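Local coordinates for protein endoglucanase (Komagataeibacter sucrofermentans, PDB 6VC5) that probably hydrolyses internal beta-1,4-glucosidic linkages of cellulose and related beta-glucans, as an endoglucanase of glycoside hydrolase family 8, at residues W8-R12 with F42-D48; Q36-M40 with I55-A59; E290-L294 with T306-Y310. Numbering follows the deposited sequence.

How the interactions relate
The three contacts illustrate how a mainly helical fold is built from packings that share residues and helices. Interactions 1 and 2, with centres about 12 Å apart, share helix 33-46: its C-terminal end meets helix 4-15, while the turns before it meet helix 49-62. They touch where Trp8 CH2 lies 3.9 Å from Gly39 O and 4.2 Å from Ile55 CD1. Interaction 3, centred about 13 Å from interaction 1, lays the 290-294 loop on helix 300-313; Phe42 CZ stands 3.4 Å from both Met307 CB and Leu308 CD2, and Phe11 CB is 3.7 Å from Leu294 CD2. Interactions 2 and 3, about 20 Å between centres, still meet through Tyr38 CE1 and Leu308 CD2, 3.5 Å apart.

Interaction 1: W8-R12 with F42-D48; sequences WAIFR and FSAAAGD
Residues 8-12 and 42-46 are helical, their axes 10.6 Å apart at closest approach and roughly antiparallel, with a signed crossing angle of -148° and Trp8 and Phe42 nearest at 6.4 Å between CA atoms. Trp8, chi1 t and chi2 -115°, lays its indole along the partner helix: CE3 is 3.5 Å from Phe42 CB, CD1 is 3.7 Å from Ala46 CB, and Ser43 CB makes an off-centre CH-pi contact, 4.2 Å from the six-membered ring centroid. Phe11 (chi1 t) offers its face to the edge of Phe42 (chi1 m), a T-shaped pair with perpendicular planes and centroids 5.2 Å apart. Arg12, t at chi1 and chi2 but p at chi3, curls so that NH1 forms a 2.7 Å salt bridge with Asp48 OD2, which also accepts the Trp8 NE1 hydrogen bond at 2.9 Å. Asp48 OD1 accepts from Ala51 N. Gly47, with positive phi, is C-prime of a Schellman motif (Asp48 N to Ser43 O, 2.9 Å): a Schellman helix end followed directly by the Asp48 N-cap, the turn joining helices 33-46 and 49-62.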
# COMPACT_ATOMS: atom_id res chain seq x y z
N TRP A 8 -1.27 -15.09 -9.94
CA TRP A 8 0.08 -15.08 -9.37
C TRP A 8 1.09 -15.73 -10.31
O TRP A 8 2.20 -15.24 -10.47
CB TRP A 8 0.11 -15.74 -7.99
CG TRP A 8 1.51 -16.14 -7.54
CD1 TRP A 8 1.97 -17.41 -7.34
CD2 TRP A 8 2.63 -15.27 -7.26
NE1 TRP A 8 3.29 -17.38 -6.95
CE2 TRP A 8 3.72 -16.08 -6.89
CE3 TRP A 8 2.80 -13.88 -7.28
CZ2 TRP A 8 4.96 -15.56 -6.54
CZ3 TRP A 8 4.04 -13.35 -6.93
CH2 TRP A 8 5.11 -14.20 -6.56
N ALA A 9 0.70 -16.83 -10.96
CA ALA A 9 1.62 -17.50 -11.88
C ALA A 9 2.08 -16.56 -13.00
O ALA A 9 3.24 -16.60 -13.41
CB ALA A 9 0.97 -18.75 -12.47
N ILE A 10 1.18 -15.72 -13.50
CA ILE A 10 1.55 -14.72 -14.50
C ILE A 10 2.49 -13.68 -13.91
O ILE A 10 3.53 -13.35 -14.50
CB ILE A 10 0.30 -14.07 -15.11
CG1 ILE A 10 -0.56 -15.10 -15.84
CG2 ILE A 10 0.70 -12.97 -16.07
CD1 ILE A 10 -2.00 -14.62 -16.06
N PHE A 11 2.12 -13.11 -12.75
CA PHE A 11 2.98 -12.14 -12.08
C PHE A 11 4.36 -12.72 -11.83
O PHE A 11 5.39 -12.09 -12.13
CB PHE A 11 2.35 -11.70 -10.76
CG PHE A 11 3.03 -10.52 -10.11
CD1 PHE A 11 2.58 -9.23 -10.34
CD2 PHE A 11 4.11 -10.70 -9.26
CE1 PHE A 11 3.20 -8.13 -9.74
CE2 PHE A 11 4.74 -9.61 -8.66
CZ PHE A 11 4.28 -8.33 -8.89
N ARG A 12 4.40 -13.95 -11.32
CA ARG A 12 5.67 -14.60 -10.99
C ARG A 12 6.52 -14.81 -12.23
O ARG A 12 7.74 -14.57 -12.20
CB ARG A 12 5.39 -15.94 -10.29
CG ARG A 12 6.64 -16.67 -9.84
CD ARG A 12 6.30 -18.09 -9.40
NE ARG A 12 5.76 -18.88 -10.50
CZ ARG A 12 4.88 -19.86 -10.35
NH1 ARG A 12 4.42 -20.18 -9.15
NH2 ARG A 12 4.43 -20.53 -11.41
N PHE A 42 1.36 -11.87 -2.39
CA PHE A 42 0.70 -12.62 -3.46
C PHE A 42 1.01 -14.11 -3.38
O PHE A 42 0.12 -14.95 -3.61
CB PHE A 42 1.11 -12.08 -4.84
CG PHE A 42 0.85 -10.61 -5.06
CD1 PHE A 42 -0.02 -9.88 -4.27
CD2 PHE A 42 1.51 -9.95 -6.10
CE1 PHE A 42 -0.24 -8.52 -4.50
CE2 PHE A 42 1.29 -8.60 -6.33
CZ PHE A 42 0.42 -7.88 -5.52
N SER A 43 2.26 -14.47 -3.08
CA SER A 43 2.63 -15.88 -2.96
C SER A 43 1.97 -16.52 -1.75
O SER A 43 1.57 -17.69 -1.81
CB SER A 43 4.15 -16.05 -2.96
OG SER A 43 4.76 -15.43 -1.85
N ALA A 44 1.84 -15.79 -0.64
CA ALA A 44 1.11 -16.33 0.51
C ALA A 44 -0.36 -16.56 0.17
O ALA A 44 -0.93 -17.61 0.50
CB ALA A 44 1.24 -15.37 1.70
N ALA A 45 -1.00 -15.58 -0.47
CA ALA A 45 -2.41 -15.72 -0.86
C ALA A 45 -2.60 -16.87 -1.84
O ALA A 45 -3.60 -17.60 -1.77
CB ALA A 45 -2.91 -14.41 -1.46
N ALA A 46 -1.67 -17.04 -2.78
CA ALA A 46 -1.76 -18.09 -3.79
C ALA A 46 -1.32 -19.46 -3.28
O ALA A 46 -1.57 -20.46 -3.96
CB ALA A 46 -0.89 -17.71 -4.99
N GLY A 47 -0.68 -19.54 -2.12
CA GLY A 47 -0.21 -20.81 -1.60
C GLY A 47 1.08 -21.32 -2.19
O GLY A 47 1.31 -22.53 -2.21
N ASP A 48 1.95 -20.42 -2.66
CA ASP A 48 3.22 -20.80 -3.30
C ASP A 48 4.33 -20.62 -2.27
O ASP A 48 5.02 -19.59 -2.21
CB ASP A 48 3.43 -19.94 -4.55
CG ASP A 48 4.66 -20.34 -5.36
OD1 ASP A 48 5.45 -21.20 -4.91
OD2 ASP A 48 4.84 -19.78 -6.47

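Interaction 2: Q36-M40 with I55-A59; sequences QGYGM and IWVWA
An antiparallel helical hairpin is the setting: helices 33-46 and 49-62 follow one another through a short turn. The helical segments 36-40 and 55-59 approach to 9.6 Å between axes and cross at -156°, with Met40 and Ile55 nearest at 6.3 Å between CA atoms. Ile55 (chi1 m, chi2 t) points toward helix 33-46, its CG2 3.5 Å from Met40 CG and its CD1 3.8 Å from Gly39 O. A CB on Gly39 would sit tightly against that CD1, so glycine suits the close approach. Met40, m, t and p along its chi angles, carries CE to 3.6 Å from Trp56 CE3, and SD lies 5.2 Å from the six-membered ring centroid of Trp56 in an oblique Met-aromatic contact. Gln36, m at chi1 and chi2, sets CB 4.0 Å from Ala59 CB and gives Ile55 O a weak 3.5 Å hydrogen bond from NE2; its carboxamide is otherwise bonded to Ile22 N and Gly20 O. Two consecutive antiparallel helices packed this way form an alpha-hairpin, consistent with the (alpha/alpha)6 barrel of family 8.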
# COMPACT_ATOMS: atom_id res chain seq x y z
N GLN A 36 9.04 -6.43 -2.71
CA GLN A 36 9.20 -7.70 -2.00
C GLN A 36 7.94 -8.01 -1.20
O GLN A 36 7.48 -9.17 -1.14
CB GLN A 36 10.42 -7.63 -1.08
CG GLN A 36 11.76 -7.37 -1.78
CD GLN A 36 12.09 -8.42 -2.82
OE1 GLN A 36 12.25 -8.10 -4.00
NE2 GLN A 36 12.20 -9.68 -2.39
N GLY A 37 7.33 -6.97 -0.63
CA GLY A 37 6.10 -7.16 0.11
C GLY A 37 4.97 -7.68 -0.75
O GLY A 37 4.22 -8.56 -0.33
N TYR A 38 4.84 -7.14 -1.97
CA TYR A 38 3.84 -7.66 -2.89
C TYR A 38 4.11 -9.12 -3.25
O TYR A 38 3.20 -9.94 -3.29
CB TYR A 38 3.76 -6.81 -4.17
CG TYR A 38 3.17 -5.44 -4.00
CD1 TYR A 38 2.11 -5.21 -3.12
CD2 TYR A 38 3.66 -4.37 -4.72
CE1 TYR A 38 1.57 -3.95 -2.96
CE2 TYR A 38 3.12 -3.11 -4.58
CZ TYR A 38 2.09 -2.90 -3.70
OH TYR A 38 1.57 -1.62 -3.56
N GLY A 39 5.38 -9.44 -3.54
CA GLY A 39 5.71 -10.82 -3.87
C GLY A 39 5.37 -11.77 -2.74
O GLY A 39 4.80 -12.84 -2.97
N MET A 40 5.68 -11.36 -1.51
CA MET A 40 5.36 -12.17 -0.34
C MET A 40 3.84 -12.28 -0.14
O MET A 40 3.31 -13.37 0.12
CB MET A 40 6.04 -11.56 0.88
CG MET A 40 7.56 -11.73 0.86
SD MET A 40 8.34 -10.74 2.18
CE MET A 40 7.71 -11.59 3.68
N ILE A 55 11.57 -15.19 -1.39
CA ILE A 55 11.33 -13.74 -1.42
C ILE A 55 11.56 -13.13 -0.04
O ILE A 55 12.21 -12.08 0.09
CB ILE A 55 9.92 -13.43 -1.96
CG1 ILE A 55 9.74 -13.99 -3.37
CG2 ILE A 55 9.68 -11.91 -1.93
CD1 ILE A 55 8.28 -14.09 -3.78
N TRP A 56 11.07 -13.79 1.01
CA TRP A 56 11.31 -13.31 2.37
C TRP A 56 12.78 -13.38 2.76
O TRP A 56 13.32 -12.43 3.32
CB TRP A 56 10.41 -14.07 3.35
CG TRP A 56 10.76 -13.87 4.80
CD1 TRP A 56 10.92 -14.87 5.74
CD2 TRP A 56 10.96 -12.63 5.51
NE1 TRP A 56 11.21 -14.32 6.96
CE2 TRP A 56 11.25 -12.96 6.85
CE3 TRP A 56 10.94 -11.28 5.13
CZ2 TRP A 56 11.51 -11.99 7.82
CZ3 TRP A 56 11.20 -10.32 6.11
CH2 TRP A 56 11.48 -10.68 7.43
N VAL A 57 13.46 -14.50 2.48
CA VAL A 57 14.88 -14.59 2.84
C VAL A 57 15.68 -13.49 2.15
O VAL A 57 16.56 -12.87 2.76
CB VAL A 57 15.44 -16.00 2.57
CG1 VAL A 57 16.95 -16.00 2.68
CG2 VAL A 57 14.85 -16.98 3.56
N TRP A 58 15.38 -13.21 0.87
CA TRP A 58 16.09 -12.13 0.20
C TRP A 58 15.83 -10.79 0.87
O TRP A 58 16.77 -10.02 1.12
CB TRP A 58 15.73 -12.07 -1.29
CG TRP A 58 16.67 -11.16 -2.04
CD1 TRP A 58 17.83 -11.52 -2.67
CD2 TRP A 58 16.57 -9.73 -2.18
NE1 TRP A 58 18.44 -10.41 -3.21
CE2 TRP A 58 17.69 -9.30 -2.92
CE3 TRP A 58 15.64 -8.78 -1.76
CZ2 TRP A 58 17.90 -7.95 -3.25
CZ3 TRP A 58 15.84 -7.44 -2.09
CH2 TRP A 58 16.96 -7.05 -2.83
N ALA A 59 14.57 -10.50 1.20
CA ALA A 59 14.25 -9.21 1.81
C ALA A 59 14.89 -9.08 3.19
O ALA A 59 15.40 -8.02 3.56
CB ALA A 59 12.74 -9.03 1.92

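Interaction 3: E290-L294 with T306-Y310; sequences ELPTL and TMLAY
The backbone of 290-294, extended at Leu291 to Thr293 and turning at Leu294, lies against helical 306-310, Pro292 nearest Thr306 (7.0 Å between CA atoms) and Leu291 nearest Tyr310 (7.5 Å). The one hydrogen bond between these segments runs from Tyr310 OH to Pro292 O, 2.8 Å; Tyr310, with chi1 m and chi2 -87°, reaches this carbonyl near its ring plane. The aromatic term is a CH-pi contact: Leu291 (chi1 m, chi2 t) holds CD1 over the tyrosine face, 3.8 Å from the ring centroid and 7° off its normal. Apolar packing supplies the rest. Leu291 CD2 lies 4.2 Å from Ala309 CB; Leu294, chi1 -98° and chi2 p, reaches in at the other end of the segment, with CD1 3.6 Å from Thr306 CG2 and CD2 3.6 Å from Met307 CG. Leu294 further meets Phe11 of helix 4-15, and Ala278 of helix 274-282 backs Leu291. The chemistry implies that the loop is fitted to the helix mainly by hydrophobic burial, with a single directional bond fixing the tyrosine hydroxyl.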
# COMPACT_ATOMS: atom_id res chain seq x y z
N GLU A 290 -16.06 -7.41 -14.55
CA GLU A 290 -15.11 -8.36 -13.96
C GLU A 290 -13.62 -7.93 -14.06
O GLU A 290 -13.21 -7.33 -15.03
CB GLU A 290 -15.36 -9.73 -14.52
CG GLU A 290 -14.32 -10.34 -15.40
CD GLU A 290 -13.86 -11.62 -14.82
OE1 GLU A 290 -12.65 -11.90 -14.89
OE2 GLU A 290 -14.73 -12.34 -14.28
N LEU A 291 -12.82 -8.30 -13.08
CA LEU A 291 -11.47 -7.81 -13.02
C LEU A 291 -10.62 -8.07 -14.25
O LEU A 291 -10.64 -9.07 -14.89
CB LEU A 291 -10.75 -8.31 -11.77
CG LEU A 291 -11.26 -7.85 -10.39
CD1 LEU A 291 -10.48 -8.53 -9.29
CD2 LEU A 291 -11.25 -6.35 -10.19
N PRO A 292 -9.75 -7.10 -14.52
CA PRO A 292 -8.78 -7.23 -15.60
C PRO A 292 -7.85 -8.39 -15.26
O PRO A 292 -7.77 -8.77 -14.12
CB PRO A 292 -7.98 -5.92 -15.54
CG PRO A 292 -8.80 -4.96 -14.77
CD PRO A 292 -9.80 -5.73 -13.95
N THR A 293 -7.24 -8.99 -16.27
CA THR A 293 -6.31 -10.07 -16.05
C THR A 293 -4.87 -9.67 -16.34
O THR A 293 -4.60 -8.83 -17.13
CB THR A 293 -6.67 -11.31 -16.85
OG1 THR A 293 -6.87 -10.93 -18.21
CG2 THR A 293 -7.94 -11.94 -16.30
N LEU A 294 -3.94 -10.32 -15.66
CA LEU A 294 -2.56 -9.87 -15.71
C LEU A 294 -1.87 -10.13 -17.03
O LEU A 294 -0.83 -9.51 -17.31
CB LEU A 294 -1.75 -10.49 -14.57
CG LEU A 294 -1.59 -9.57 -13.37
CD1 LEU A 294 -2.94 -9.32 -12.70
CD2 LEU A 294 -0.60 -10.18 -12.40
N THR A 306 -3.66 -4.56 -9.81
CA THR A 306 -4.70 -5.52 -10.17
C THR A 306 -4.67 -6.73 -9.24
O THR A 306 -5.72 -7.17 -8.76
CB THR A 306 -4.51 -5.92 -11.63
OG1 THR A 306 -4.61 -4.75 -12.46
CG2 THR A 306 -5.58 -6.93 -12.07
N MET A 307 -3.47 -7.26 -8.94
CA MET A 307 -3.38 -8.37 -8.01
C MET A 307 -3.94 -8.00 -6.63
O MET A 307 -4.64 -8.81 -6.01
CB MET A 307 -1.93 -8.84 -7.86
CG MET A 307 -1.39 -9.70 -8.96
SD MET A 307 -2.05 -11.40 -9.07
CE MET A 307 -2.91 -11.72 -7.52
N LEU A 308 -3.62 -6.80 -6.14
CA LEU A 308 -4.18 -6.35 -4.86
C LEU A 308 -5.70 -6.37 -4.90
O LEU A 308 -6.36 -6.74 -3.92
CB LEU A 308 -3.68 -4.93 -4.59
CG LEU A 308 -2.35 -4.57 -3.94
CD1 LEU A 308 -2.17 -5.08 -2.50
CD2 LEU A 308 -1.17 -4.98 -4.83
N ALA A 309 -6.29 -5.98 -6.04
CA ALA A 309 -7.75 -6.03 -6.17
C ALA A 309 -8.30 -7.45 -6.11
O ALA A 309 -9.37 -7.68 -5.54
CB ALA A 309 -8.17 -5.33 -7.45
N TYR A 310 -7.61 -8.42 -6.74
CA TYR A 310 -8.01 -9.82 -6.64
C TYR A 310 -8.00 -10.30 -5.20
O TYR A 310 -8.92 -11.00 -4.76
CB TYR A 310 -7.07 -10.72 -7.46
CG TYR A 310 -7.44 -10.85 -8.91
CD1 TYR A 310 -8.34 -11.83 -9.34
CD2 TYR A 310 -6.89 -10.01 -9.87
CE1 TYR A 310 -8.69 -11.95 -10.67
CE2 TYR A 310 -7.23 -10.12 -11.20
CZ TYR A 310 -8.13 -11.09 -11.60
OH TYR A 310 -8.47 -11.19 -12.94